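Long-range contacts in glucose-6-phosphate isomerase like protein (Thermus thermophilus, PDB 1WIW), which probably interconverts phosphorylated sugars such as glucose 6-phosphate or mannose 6-phosphate and their ketose isomer: residues D23-G28 / A110-L115; E137-L142 / L258-A263; E200-G205 / E232-R237. All coordinates share one frame; numbering follows the deposited sequence.

Contact 1: D23-G28 / A110-L115; sequences DLVGTG and APYRYL
Y112, on helix 110-121, reaches into the turn 24-27 with its CG anti to the backbone N (chi1 163°), carrying the ring to L24. CB lies against L24 CD2, and CG against L24 CG and CD2. Y112 CD1 is 3.7 Å from L24 CG, the side chains passing in opposite directions. CE1 meets the carbonyl oxygens of L24 and T27, the latter near the ring plane, and CZ nears V25 CA. At the tip, Y112 OH accepts the G26 N-H (G26 N to Y112 OH 3.0 Å, 163° at the hydrogen), while also hydrogen-bonding D132. In the type II turn from L24 to T27, L24 O accepts from both T27 N and T27 OG1. T27 OG1 itself accepts from R113 NE (2.9 Å) and lies close to the guanidinium plane, whereas L24 CD1 sits over a guanidinium face. E20 forms a salt bridge with R113 NH2. A phenylalanine in place of Y112 would probably leave the G26 N-H and D132 without their common partner. Directional bonds at a backbone amide and a threonine hydroxyl thus fix the loop to the helix within the phosphoglucose isomerase N-terminal domain, with L24 packed against the tyrosine ring and the guanidinium face.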
ATOM      1  N   ASP B  23       8.297  -5.904  27.192  1.00  9.45           N
ATOM      2  CA  ASP B  23       9.752  -5.741  27.238  1.00  8.30           C
ATOM      3  C   ASP B  23      10.426  -5.325  25.931  1.00  6.37           C
ATOM      4  O   ASP B  23      11.654  -5.318  25.848  1.00  6.52           O
ATOM      5  CB  ASP B  23      10.403  -7.043  27.726  1.00  7.78           C
ATOM      6  CG  ASP B  23      10.041  -7.386  29.163  1.00 13.67           C
ATOM      7  OD1 ASP B  23       9.416  -6.547  29.850  1.00 10.84           O
ATOM      8  OD2 ASP B  23      10.396  -8.499  29.608  1.00  9.92           O
ATOM      9  N   LEU B  24       9.642  -4.960  24.922  1.00  6.36           N
ATOM     10  CA  LEU B  24      10.197  -4.593  23.621  1.00  4.68           C
ATOM     11  C   LEU B  24      11.364  -3.609  23.605  1.00  5.63           C
ATOM     12  O   LEU B  24      12.382  -3.855  22.959  1.00  6.68           O
ATOM     13  CB  LEU B  24       9.093  -4.049  22.709  1.00  4.58           C
ATOM     14  CG  LEU B  24       9.555  -3.760  21.277  1.00  1.39           C
ATOM     15  CD1 LEU B  24      10.061  -5.049  20.627  1.00  3.37           C
ATOM     16  CD2 LEU B  24       8.397  -3.171  20.472  1.00  1.74           C
ATOM     17  N   VAL B  25      11.214  -2.492  24.297  1.00  6.21           N
ATOM     18  CA  VAL B  25      12.255  -1.475  24.325  1.00  7.13           C
ATOM     19  C   VAL B  25      13.570  -2.015  24.877  1.00  7.78           C
ATOM     20  O   VAL B  25      13.618  -2.534  25.988  1.00  6.03           O
ATOM     21  CB  VAL B  25      11.802  -0.257  25.164  1.00  7.77           C
ATOM     22  CG1 VAL B  25      12.973   0.704  25.385  1.00  6.74           C
ATOM     23  CG2 VAL B  25      10.655   0.456  24.450  1.00  7.00           C
ATOM     24  N   GLY B  26      14.637  -1.887  24.095  1.00  7.81           N
ATOM     25  CA  GLY B  26      15.927  -2.373  24.549  1.00  9.63           C
ATOM     26  C   GLY B  26      16.269  -3.773  24.063  1.00 10.38           C
ATOM     27  O   GLY B  26      17.325  -4.300  24.408  1.00  9.54           O
ATOM     28  N   THR B  27      15.385  -4.388  23.278  1.00  9.78           N
ATOM     29  CA  THR B  27      15.665  -5.722  22.745  1.00  8.74           C
ATOM     30  C   THR B  27      16.149  -5.595  21.305  1.00  9.74           C
ATOM     31  O   THR B  27      15.860  -4.603  20.626  1.00  9.01           O
ATOM     32  CB  THR B  27      14.410  -6.641  22.770  1.00  9.84           C
ATOM     33  OG1 THR B  27      13.387  -6.092  21.933  1.00  7.57           O
ATOM     34  CG2 THR B  27      13.884  -6.782  24.186  1.00  8.99           C
ATOM     35  N   GLY B  28      16.888  -6.599  20.841  1.00  8.99           N
ATOM     36  CA  GLY B  28      17.399  -6.571  19.485  1.00  8.73           C
ATOM     37  C   GLY B  28      18.911  -6.424  19.466  1.00  9.79           C
ATOM     38  O   GLY B  28      19.500  -5.987  20.456  1.00  8.00           O
ATOM     39  N   ALA B 110       9.569  -7.429  15.362  1.00  9.06           N
ATOM     40  CA  ALA B 110      10.912  -7.245  14.828  1.00  9.20           C
ATOM     41  C   ALA B 110      11.172  -5.872  14.180  1.00  9.19           C
ATOM     42  O   ALA B 110      12.307  -5.394  14.179  1.00  7.71           O
ATOM     43  CB  ALA B 110      11.239  -8.363  13.838  1.00  9.78           C
ATOM     44  N   PRO B 111      10.135  -5.219  13.615  1.00  8.73           N
ATOM     45  CA  PRO B 111      10.406  -3.912  13.006  1.00  7.74           C
ATOM     46  C   PRO B 111      11.123  -2.954  13.953  1.00  8.10           C
ATOM     47  O   PRO B 111      12.018  -2.216  13.541  1.00  6.56           O
ATOM     48  CB  PRO B 111       9.018  -3.424  12.612  1.00  8.07           C
ATOM     49  CG  PRO B 111       8.361  -4.703  12.173  1.00  8.03           C
ATOM     50  CD  PRO B 111       8.764  -5.662  13.297  1.00 10.24           C
ATOM     51  N   TYR B 112      10.733  -2.965  15.223  1.00  7.91           N
ATOM     52  CA  TYR B 112      11.385  -2.102  16.202  1.00  7.64           C
ATOM     53  C   TYR B 112      12.855  -2.474  16.338  1.00  6.88           C
ATOM     54  O   TYR B 112      13.720  -1.602  16.406  1.00  8.79           O
ATOM     55  CB  TYR B 112      10.712  -2.211  17.577  1.00  5.81           C
ATOM     56  CG  TYR B 112      11.577  -1.673  18.717  1.00  6.69           C
ATOM     57  CD1 TYR B 112      12.480  -2.501  19.385  1.00  5.68           C
ATOM     58  CD2 TYR B 112      11.534  -0.323  19.079  1.00  5.88           C
ATOM     59  CE1 TYR B 112      13.330  -1.995  20.388  1.00  6.60           C
ATOM     60  CE2 TYR B 112      12.378   0.193  20.075  1.00  7.52           C
ATOM     61  CZ  TYR B 112      13.273  -0.650  20.723  1.00  7.90           C
ATOM     62  OH  TYR B 112      14.116  -0.146  21.691  1.00  5.68           O
ATOM     63  N   ARG B 113      13.138  -3.773  16.381  1.00  7.29           N
ATOM     64  CA  ARG B 113      14.509  -4.237  16.535  1.00  7.02           C
ATOM     65  C   ARG B 113      15.380  -3.907  15.318  1.00  7.85           C
ATOM     66  O   ARG B 113      16.557  -3.570  15.470  1.00  7.63           O
ATOM     67  CB  ARG B 113      14.511  -5.739  16.854  1.00  7.78           C
ATOM     68  CG  ARG B 113      13.698  -6.057  18.117  1.00  6.93           C
ATOM     69  CD  ARG B 113      13.630  -7.551  18.451  1.00  8.83           C
ATOM     70  NE  ARG B 113      12.762  -7.788  19.606  1.00  8.16           N
ATOM     71  CZ  ARG B 113      11.638  -8.496  19.568  1.00  9.82           C
ATOM     72  NH1 ARG B 113      11.240  -9.053  18.431  1.00 10.15           N
ATOM     73  NH2 ARG B 113      10.895  -8.627  20.661  1.00 11.46           N
ATOM     74  N   TYR B 114      14.819  -3.987  14.115  1.00  7.84           N
ATOM     75  CA  TYR B 114      15.601  -3.641  12.926  1.00  7.82           C
ATOM     76  C   TYR B 114      15.920  -2.144  12.954  1.00  8.22           C
ATOM     77  O   TYR B 114      17.056  -1.735  12.697  1.00  9.18           O
ATOM     78  CB  TYR B 114      14.835  -3.952  11.631  1.00  7.96           C
ATOM     79  CG  TYR B 114      14.865  -5.403  11.190  1.00  8.66           C
ATOM     80  CD1 TYR B 114      13.871  -6.296  11.585  1.00  9.89           C
ATOM     81  CD2 TYR B 114      15.879  -5.875  10.357  1.00  7.99           C
ATOM     82  CE1 TYR B 114      13.884  -7.633  11.158  1.00  9.49           C
ATOM     83  CE2 TYR B 114      15.905  -7.201   9.922  1.00  7.85           C
ATOM     84  CZ  TYR B 114      14.907  -8.075  10.325  1.00 10.09           C
ATOM     85  OH  TYR B 114      14.930  -9.385   9.896  1.00  9.97           O
ATOM     86  N   LEU B 115      14.911  -1.329  13.261  1.00  7.21           N
ATOM     87  CA  LEU B 115      15.091   0.123  13.311  1.00  9.43           C
ATOM     88  C   LEU B 115      16.128   0.526  14.354  1.00  7.77           C
ATOM     89  O   LEU B 115      16.993   1.363  14.089  1.00  8.18           O
ATOM     90  CB  LEU B 115      13.762   0.824  13.616  1.00  8.95           C
ATOM     91  CG  LEU B 115      13.860   2.354  13.755  1.00 11.77           C
ATOM     92  CD1 LEU B 115      14.353   2.979  12.457  1.00 10.36           C
ATOM     93  CD2 LEU B 115      12.513   2.911  14.127  1.00 11.30           C
TER

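Contact 2: E137-L142 / L258-A263; sequences EERRRL and LWYRMA
E138 and R261 cross at about a right angle, and the guanidinium grips the carboxylate side-on, one nitrogen to each oxygen. R261 NE donates to E138 OE1 (2.9 Å) and R261 NH1 to E138 OE2 (2.8 Å), the second bond using the syn lone pair. The two planes stand 46° apart: OE1 is also met on its syn side, but from 26° out of the carboxylate plane. The glutamate chain bends at chi2 (-65°), which turns CD from the line of its chain, and the arginine bends at chi3. T247 OG1 also hydrogen-bonds E138 OE2, so that oxygen has two partners and OE1 has R261 NE; the charge of this buried carboxylate is probably well compensated. The salt bridge joins helix 125-139 to helix 251-272, which belongs to the C-terminal SIS domain. Beside it, Y260 has its CB directed at the other segment and CG anti to the backbone N. E138 CB and R139 N lie at the edge of its ring, E138 CB 3.9 Å from Y260 CD2, and R139 CB reaches Y260 OH at 3.8 Å. That hydroxyl hydrogen-bonds the carbonyl oxygen of L21, and W264 meets the ring edge-to-face. L142 crosses Y260 obliquely; L142 CD1 rests 4.1 Å from Y260 CD2 and 3.9 Å from R261 CA.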
ATOM      1  N   GLU B 137       6.486   5.468  27.549  1.00 15.79           N
ATOM      2  CA  GLU B 137       5.369   6.269  28.031  1.00 16.80           C
ATOM      3  C   GLU B 137       4.080   5.548  27.641  1.00 16.69           C
ATOM      4  O   GLU B 137       3.193   5.350  28.471  1.00 16.65           O
ATOM      5  CB  GLU B 137       5.414   7.680  27.417  1.00 21.80           C
ATOM      6  CG  GLU B 137       4.300   8.610  27.896  1.00 27.29           C
ATOM      7  CD  GLU B 137       4.678  10.086  27.822  1.00 33.15           C
ATOM      8  OE1 GLU B 137       5.654  10.494  28.496  1.00 37.07           O
ATOM      9  OE2 GLU B 137       4.001  10.850  27.097  1.00 35.74           O
ATOM     10  N   GLU B 138       3.998   5.138  26.376  1.00 15.85           N
ATOM     11  CA  GLU B 138       2.835   4.425  25.849  1.00 15.38           C
ATOM     12  C   GLU B 138       2.526   3.191  26.681  1.00 14.29           C
ATOM     13  O   GLU B 138       1.384   2.962  27.071  1.00 13.87           O
ATOM     14  CB  GLU B 138       3.090   3.979  24.404  1.00 14.77           C
ATOM     15  CG  GLU B 138       2.715   4.983  23.323  1.00 18.01           C
ATOM     16  CD  GLU B 138       1.226   5.256  23.281  1.00 18.88           C
ATOM     17  OE1 GLU B 138       0.439   4.296  23.408  1.00 18.78           O
ATOM     18  OE2 GLU B 138       0.839   6.429  23.108  1.00 22.51           O
ATOM     19  N   ARG B 139       3.564   2.399  26.932  1.00 13.92           N
ATOM     20  CA  ARG B 139       3.461   1.162  27.698  1.00 15.94           C
ATOM     21  C   ARG B 139       2.736   1.288  29.040  1.00 15.03           C
ATOM     22  O   ARG B 139       2.069   0.349  29.481  1.00 13.12           O
ATOM     23  CB  ARG B 139       4.865   0.591  27.935  1.00 18.08           C
ATOM     24  CG  ARG B 139       4.893  -0.596  28.873  1.00 22.19           C
ATOM     25  CD  ARG B 139       5.990  -0.448  29.916  1.00 26.32           C
ATOM     26  NE  ARG B 139       7.201  -1.164  29.542  1.00 27.16           N
ATOM     27  CZ  ARG B 139       8.271  -1.275  30.320  1.00 28.23           C
ATOM     28  NH1 ARG B 139       9.326  -1.954  29.897  1.00 27.24           N
ATOM     29  NH2 ARG B 139       8.295  -0.700  31.515  1.00 27.89           N
ATOM     30  N   ARG B 140       2.869   2.440  29.688  1.00 15.87           N
ATOM     31  CA  ARG B 140       2.238   2.662  30.991  1.00 19.55           C
ATOM     32  C   ARG B 140       0.734   2.410  31.043  1.00 17.29           C
ATOM     33  O   ARG B 140       0.219   1.955  32.060  1.00 16.13           O
ATOM     34  CB  ARG B 140       2.506   4.089  31.476  1.00 23.35           C
ATOM     35  CG  ARG B 140       3.975   4.409  31.710  1.00 29.13           C
ATOM     36  CD  ARG B 140       4.161   5.894  31.996  1.00 34.82           C
ATOM     37  NE  ARG B 140       5.565   6.293  31.946  1.00 39.73           N
ATOM     38  CZ  ARG B 140       5.975   7.556  31.873  1.00 43.00           C
ATOM     39  NH1 ARG B 140       7.271   7.835  31.831  1.00 44.00           N
ATOM     40  NH2 ARG B 140       5.086   8.542  31.837  1.00 43.60           N
ATOM     41  N   ARG B 141       0.031   2.703  29.956  1.00 17.23           N
ATOM     42  CA  ARG B 141      -1.421   2.527  29.929  1.00 17.13           C
ATOM     43  C   ARG B 141      -1.909   1.401  29.026  1.00 15.05           C
ATOM     44  O   ARG B 141      -3.114   1.231  28.853  1.00 17.03           O
ATOM     45  CB  ARG B 141      -2.086   3.837  29.488  1.00 21.35           C
ATOM     46  CG  ARG B 141      -1.769   5.034  30.382  1.00 26.24           C
ATOM     47  CD  ARG B 141      -2.224   6.349  29.755  1.00 31.01           C
ATOM     48  NE  ARG B 141      -3.677   6.498  29.716  1.00 36.19           N
ATOM     49  CZ  ARG B 141      -4.445   6.628  30.795  1.00 38.33           C
ATOM     50  NH1 ARG B 141      -5.758   6.761  30.669  1.00 39.13           N
ATOM     51  NH2 ARG B 141      -3.897   6.626  32.003  1.00 39.75           N
ATOM     52  N   LEU B 142      -0.989   0.619  28.471  1.00 12.88           N
ATOM     53  CA  LEU B 142      -1.378  -0.449  27.548  1.00 13.30           C
ATOM     54  C   LEU B 142      -1.336  -1.882  28.074  1.00 12.45           C
ATOM     55  O   LEU B 142      -1.863  -2.792  27.436  1.00 11.08           O
ATOM     56  CB  LEU B 142      -0.516  -0.365  26.286  1.00 12.05           C
ATOM     57  CG  LEU B 142      -0.516   0.977  25.545  1.00 12.96           C
ATOM     58  CD1 LEU B 142       0.407   0.881  24.347  1.00 11.53           C
ATOM     59  CD2 LEU B 142      -1.937   1.344  25.106  1.00 14.33           C
ATOM     60  N   LEU B 258       2.768   5.150  17.540  1.00  7.04           N
ATOM     61  CA  LEU B 258       1.490   4.751  16.953  1.00  7.06           C
ATOM     62  C   LEU B 258       1.561   3.260  16.643  1.00  7.74           C
ATOM     63  O   LEU B 258       0.654   2.503  16.971  1.00  9.31           O
ATOM     64  CB  LEU B 258       1.214   5.536  15.666  1.00  6.42           C
ATOM     65  CG  LEU B 258       0.763   6.994  15.812  1.00  8.80           C
ATOM     66  CD1 LEU B 258       0.836   7.691  14.463  1.00  6.48           C
ATOM     67  CD2 LEU B 258      -0.655   7.054  16.376  1.00  6.90           C
ATOM     68  N   TRP B 259       2.648   2.849  16.000  1.00  5.89           N
ATOM     69  CA  TRP B 259       2.860   1.444  15.651  1.00  6.29           C
ATOM     70  C   TRP B 259       2.774   0.558  16.900  1.00  4.74           C
ATOM     71  O   TRP B 259       2.122  -0.485  16.884  1.00  6.25           O
ATOM     72  CB  TRP B 259       4.234   1.286  14.991  1.00  7.02           C
ATOM     73  CG  TRP B 259       4.612  -0.132  14.669  1.00  8.79           C
ATOM     74  CD1 TRP B 259       4.275  -0.843  13.555  1.00  7.33           C
ATOM     75  CD2 TRP B 259       5.391  -1.010  15.488  1.00  7.19           C
ATOM     76  NE1 TRP B 259       4.799  -2.117  13.630  1.00  7.32           N
ATOM     77  CE2 TRP B 259       5.485  -2.244  14.808  1.00  7.51           C
ATOM     78  CE3 TRP B 259       6.020  -0.872  16.735  1.00  7.35           C
ATOM     79  CZ2 TRP B 259       6.185  -3.344  15.335  1.00  9.23           C
ATOM     80  CZ3 TRP B 259       6.719  -1.966  17.259  1.00  8.02           C
ATOM     81  CH2 TRP B 259       6.792  -3.184  16.557  1.00  7.90           C
ATOM     82  N   TYR B 260       3.437   0.974  17.978  1.00  5.88           N
ATOM     83  CA  TYR B 260       3.442   0.212  19.232  1.00  5.00           C
ATOM     84  C   TYR B 260       2.041   0.095  19.845  1.00  5.47           C
ATOM     85  O   TYR B 260       1.637  -0.983  20.282  1.00  3.97           O
ATOM     86  CB  TYR B 260       4.391   0.866  20.240  1.00  4.72           C
ATOM     87  CG  TYR B 260       4.584   0.097  21.541  1.00  6.00           C
ATOM     88  CD1 TYR B 260       5.167  -1.172  21.547  1.00  6.73           C
ATOM     89  CD2 TYR B 260       4.229   0.660  22.765  1.00  4.85           C
ATOM     90  CE1 TYR B 260       5.400  -1.862  22.742  1.00  6.26           C
ATOM     91  CE2 TYR B 260       4.454  -0.025  23.974  1.00  7.14           C
ATOM     92  CZ  TYR B 260       5.042  -1.280  23.951  1.00  9.49           C
ATOM     93  OH  TYR B 260       5.293  -1.949  25.131  1.00  5.36           O
ATOM     94  N   ARG B 261       1.299   1.196  19.886  1.00  5.56           N
ATOM     95  CA  ARG B 261      -0.050   1.146  20.447  1.00  6.78           C
ATOM     96  C   ARG B 261      -0.945   0.236  19.603  1.00  6.20           C
ATOM     97  O   ARG B 261      -1.854  -0.412  20.122  1.00  4.86           O
ATOM     98  CB  ARG B 261      -0.669   2.545  20.520  1.00  7.63           C
ATOM     99  CG  ARG B 261      -2.089   2.529  21.073  1.00  9.67           C
ATOM    100  CD  ARG B 261      -2.731   3.907  21.106  1.00 10.55           C
ATOM    101  NE  ARG B 261      -2.056   4.821  22.019  1.00 11.17           N
ATOM    102  CZ  ARG B 261      -2.626   5.910  22.530  1.00 15.01           C
ATOM    103  NH1 ARG B 261      -1.949   6.699  23.355  1.00 14.52           N
ATOM    104  NH2 ARG B 261      -3.884   6.201  22.226  1.00 13.37           N
HETATM  105  N   MSE B 262      -0.699   0.193  18.298  1.00  5.61           N
HETATM  106  CA  MSE B 262      -1.493  -0.668  17.425  1.00  7.37           C
HETATM  107  C   MSE B 262      -1.110  -2.138  17.616  1.00  5.60           C
HETATM  108  O   MSE B 262      -1.943  -3.024  17.448  1.00  5.88           O
HETATM  109  CB  MSE B 262      -1.321  -0.262  15.960  1.00  5.67           C
HETATM  110  CG  MSE B 262      -1.946   1.089  15.634  1.00 11.03           C
HETATM  111 SE   MSE B 262      -3.877   1.160  15.978  1.00 14.79          SE
HETATM  112  CE  MSE B 262      -4.425   1.860  14.289  1.00 23.26           C
ATOM    113  N   ALA B 263       0.146  -2.405  17.963  1.00  4.62           N
ATOM    114  CA  ALA B 263       0.563  -3.789  18.192  1.00  5.80           C
ATOM    115  C   ALA B 263      -0.221  -4.290  19.401  1.00  6.22           C
ATOM    116  O   ALA B 263      -0.755  -5.396  19.394  1.00  6.27           O
ATOM    117  CB  ALA B 263       2.064  -3.866  18.462  1.00  4.88           C
TER

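Contact 3: E200-G205 / E232-R237; sequences EFFLVG and EILESR
Two helices of the C-terminal SIS domain, an alpha/beta unit with a parallel sheet, pack here: F202 and L203 of helix 198-204 meet I233 and L234 of helix 225-234. L234 lies over one face of the F202 ring. L234 CD1 sits 4.1 Å from the ring centroid and 11° off the normal, a CH-pi contact, while L234 CD2 is 3.6 Å from F202 CG. With CG anti to the carbonyl carbon (chi1 -61°), F202 sets the root of its ring beside L234 CD2; the ring also meets Y168 edge-to-face. L234 continues to A218 and L220 of strand 216-221, so the leucine touches both F202 and the sheet. I233 is directed at the other helix, with I233 CG2 3.7 Å from F202 CB. I233 CD1 approaches L203 CG equally closely, the two side chains crossing at about a right angle. L203 also packs on L74 of the second subunit. Farther along, R237 is extended from CG to NE, with R237 CD 3.4 Å from F202 O, and L203 CD2 lies over one guanidinium face, offset toward the rim. No hydrogen bond crosses between the segments; instead R237 NH1 donates to I233 O within its own segment, at 2.6 Å, with that oxygen close to the guanidinium plane.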
ATOM      1  N   GLU B 200      -9.408  11.516  -1.775  1.00 12.53           N
ATOM      2  CA  GLU B 200     -10.311  11.345  -2.913  1.00 15.22           C
ATOM      3  C   GLU B 200     -11.041  10.013  -2.735  1.00 14.17           C
ATOM      4  O   GLU B 200     -12.239   9.901  -2.996  1.00 12.57           O
ATOM      5  CB  GLU B 200      -9.518  11.338  -4.226  1.00 16.53           C
ATOM      6  CG  GLU B 200      -8.770  12.638  -4.506  1.00 21.65           C
ATOM      7  CD  GLU B 200      -9.685  13.766  -4.952  1.00 23.69           C
ATOM      8  OE1 GLU B 200     -10.917  13.652  -4.763  1.00 25.12           O
ATOM      9  OE2 GLU B 200      -9.170  14.774  -5.485  1.00 23.94           O
ATOM     10  N   PHE B 201     -10.293   9.011  -2.283  1.00 12.32           N
ATOM     11  CA  PHE B 201     -10.814   7.674  -2.044  1.00 11.58           C
ATOM     12  C   PHE B 201     -11.954   7.714  -1.019  1.00 12.88           C
ATOM     13  O   PHE B 201     -13.017   7.111  -1.223  1.00 12.87           O
ATOM     14  CB  PHE B 201      -9.671   6.788  -1.538  1.00 12.75           C
ATOM     15  CG  PHE B 201     -10.093   5.406  -1.129  1.00 10.44           C
ATOM     16  CD1 PHE B 201     -10.392   4.440  -2.084  1.00 10.41           C
ATOM     17  CD2 PHE B 201     -10.163   5.062   0.216  1.00 11.42           C
ATOM     18  CE1 PHE B 201     -10.753   3.147  -1.705  1.00 11.43           C
ATOM     19  CE2 PHE B 201     -10.525   3.772   0.608  1.00 13.38           C
ATOM     20  CZ  PHE B 201     -10.820   2.815  -0.359  1.00 11.75           C
ATOM     21  N   PHE B 202     -11.733   8.433   0.078  1.00 10.28           N
ATOM     22  CA  PHE B 202     -12.738   8.543   1.131  1.00 11.97           C
ATOM     23  C   PHE B 202     -14.031   9.172   0.610  1.00 13.21           C
ATOM     24  O   PHE B 202     -15.121   8.789   1.017  1.00 13.30           O
ATOM     25  CB  PHE B 202     -12.195   9.386   2.286  1.00 12.04           C
ATOM     26  CG  PHE B 202     -10.969   8.809   2.948  1.00  9.53           C
ATOM     27  CD1 PHE B 202     -10.096   9.635   3.647  1.00  6.31           C
ATOM     28  CD2 PHE B 202     -10.699   7.442   2.893  1.00  9.25           C
ATOM     29  CE1 PHE B 202      -8.966   9.111   4.288  1.00  9.87           C
ATOM     30  CE2 PHE B 202      -9.574   6.906   3.528  1.00 11.01           C
ATOM     31  CZ  PHE B 202      -8.705   7.746   4.229  1.00  8.47           C
ATOM     32  N   LEU B 203     -13.890  10.137  -0.292  1.00 15.81           N
ATOM     33  CA  LEU B 203     -15.021  10.857  -0.870  1.00 18.08           C
ATOM     34  C   LEU B 203     -15.916  10.069  -1.814  1.00 19.39           C
ATOM     35  O   LEU B 203     -17.137  10.177  -1.737  1.00 20.71           O
ATOM     36  CB  LEU B 203     -14.524  12.098  -1.617  1.00 18.33           C
ATOM     37  CG  LEU B 203     -14.056  13.304  -0.807  1.00 19.66           C
ATOM     38  CD1 LEU B 203     -13.329  14.279  -1.714  1.00 19.43           C
ATOM     39  CD2 LEU B 203     -15.261  13.976  -0.150  1.00 20.15           C
ATOM     40  N   VAL B 204     -15.323   9.274  -2.699  1.00 18.88           N
ATOM     41  CA  VAL B 204     -16.116   8.531  -3.678  1.00 21.69           C
ATOM     42  C   VAL B 204     -16.257   7.025  -3.492  1.00 23.42           C
ATOM     43  O   VAL B 204     -17.272   6.445  -3.881  1.00 24.33           O
ATOM     44  CB  VAL B 204     -15.580   8.780  -5.107  1.00 21.89           C
ATOM     45  CG1 VAL B 204     -15.769  10.242  -5.486  1.00 24.07           C
ATOM     46  CG2 VAL B 204     -14.110   8.409  -5.183  1.00 21.75           C
ATOM     47  N   GLY B 205     -15.258   6.388  -2.893  1.00 25.83           N
ATOM     48  CA  GLY B 205     -15.318   4.948  -2.727  1.00 30.14           C
ATOM     49  C   GLY B 205     -16.028   4.364  -1.519  1.00 34.06           C
ATOM     50  O   GLY B 205     -16.185   3.146  -1.438  1.00 34.11           O
ATOM     51  N   GLU B 232     -13.561  14.995   8.653  1.00 16.88           N
ATOM     52  CA  GLU B 232     -14.772  15.643   8.151  1.00 19.02           C
ATOM     53  C   GLU B 232     -15.443  14.809   7.059  1.00 17.77           C
ATOM     54  O   GLU B 232     -16.669  14.754   6.968  1.00 19.08           O
ATOM     55  CB  GLU B 232     -14.452  17.042   7.613  1.00 22.88           C
ATOM     56  CG  GLU B 232     -15.677  17.776   7.068  1.00 30.14           C
ATOM     57  CD  GLU B 232     -15.397  19.235   6.735  1.00 35.26           C
ATOM     58  OE1 GLU B 232     -15.140  20.027   7.671  1.00 37.61           O
ATOM     59  OE2 GLU B 232     -15.433  19.587   5.535  1.00 38.08           O
ATOM     60  N   ILE B 233     -14.641  14.145   6.238  1.00 16.82           N
ATOM     61  CA  ILE B 233     -15.181  13.322   5.162  1.00 16.63           C
ATOM     62  C   ILE B 233     -15.741  11.981   5.653  1.00 16.34           C
ATOM     63  O   ILE B 233     -16.883  11.625   5.352  1.00 13.51           O
ATOM     64  CB  ILE B 233     -14.099  13.061   4.085  1.00 17.92           C
ATOM     65  CG1 ILE B 233     -13.744  14.381   3.391  1.00 18.76           C
ATOM     66  CG2 ILE B 233     -14.594  12.025   3.074  1.00 18.70           C
ATOM     67  CD1 ILE B 233     -12.555  14.298   2.456  1.00 20.54           C
ATOM     68  N   LEU B 234     -14.942  11.253   6.425  1.00 15.23           N
ATOM     69  CA  LEU B 234     -15.337   9.937   6.928  1.00 16.47           C
ATOM     70  C   LEU B 234     -16.435   9.934   7.986  1.00 17.71           C
ATOM     71  O   LEU B 234     -17.175   8.960   8.120  1.00 16.65           O
ATOM     72  CB  LEU B 234     -14.110   9.213   7.486  1.00 16.50           C
ATOM     73  CG  LEU B 234     -12.964   8.972   6.503  1.00 16.44           C
ATOM     74  CD1 LEU B 234     -11.766   8.398   7.234  1.00 18.29           C
ATOM     75  CD2 LEU B 234     -13.423   8.026   5.418  1.00 17.23           C
ATOM     76  N   GLU B 235     -16.536  11.023   8.735  1.00 19.06           N
ATOM     77  CA  GLU B 235     -17.517  11.135   9.806  1.00 23.59           C
ATOM     78  C   GLU B 235     -18.909  10.621   9.424  1.00 23.72           C
ATOM     79  O   GLU B 235     -19.500   9.802  10.129  1.00 21.64           O
ATOM     80  CB  GLU B 235     -17.598  12.593  10.262  1.00 26.62           C
ATOM     81  CG  GLU B 235     -17.938  12.765  11.726  1.00 33.50           C
ATOM     82  CD  GLU B 235     -17.903  14.218  12.161  1.00 36.61           C
ATOM     83  OE1 GLU B 235     -16.826  14.844  12.062  1.00 38.78           O
ATOM     84  OE2 GLU B 235     -18.954  14.735  12.597  1.00 40.55           O
ATOM     85  N   SER B 236     -19.422  11.099   8.298  1.00 24.23           N
ATOM     86  CA  SER B 236     -20.745  10.710   7.823  1.00 25.73           C
ATOM     87  C   SER B 236     -20.757   9.443   6.973  1.00 25.95           C
ATOM     88  O   SER B 236     -21.824   8.896   6.685  1.00 26.36           O
ATOM     89  CB  SER B 236     -21.333  11.850   6.995  1.00 26.44           C
ATOM     90  OG  SER B 236     -20.451  12.184   5.933  1.00 26.36           O
ATOM     91  N   ARG B 237     -19.578   8.970   6.581  1.00 24.35           N
ATOM     92  CA  ARG B 237     -19.501   7.801   5.715  1.00 23.96           C
ATOM     93  C   ARG B 237     -19.161   6.443   6.328  1.00 24.09           C
ATOM     94  O   ARG B 237     -19.392   5.416   5.693  1.00 25.58           O
ATOM     95  CB  ARG B 237     -18.541   8.106   4.560  1.00 22.67           C
ATOM     96  CG  ARG B 237     -18.978   9.303   3.707  1.00 22.39           C
ATOM     97  CD  ARG B 237     -17.987   9.596   2.586  1.00 22.93           C
ATOM     98  NE  ARG B 237     -18.461  10.637   1.674  1.00 22.81           N
ATOM     99  CZ  ARG B 237     -18.536  11.933   1.971  1.00 22.05           C
ATOM    100  NH1 ARG B 237     -18.166  12.377   3.165  1.00 19.03           N
ATOM    101  NH2 ARG B 237     -18.982  12.791   1.066  1.00 21.58           N
TER

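Contacts 1 and 2 form one continuous region: L24 and Y112 of contact 1 pack on W259, and L24 on Y260, both from helix 251-272 of contact 2. Helix 125-139 serves both, carrying a segment of contact 2 and supplying D132 to contact 1. Contact 2 is the buried one and holds a paired charge; contact 1, partly buried, relies on neutral acceptors and a turn, its arginine charge answered outside by E20. Contact 3 is also partly buried, but is almost wholly apolar across its segments and borders the second subunit. It lies about 28 Å from contact 2, centre to centre, nested in the chain loop that contact 2 closes.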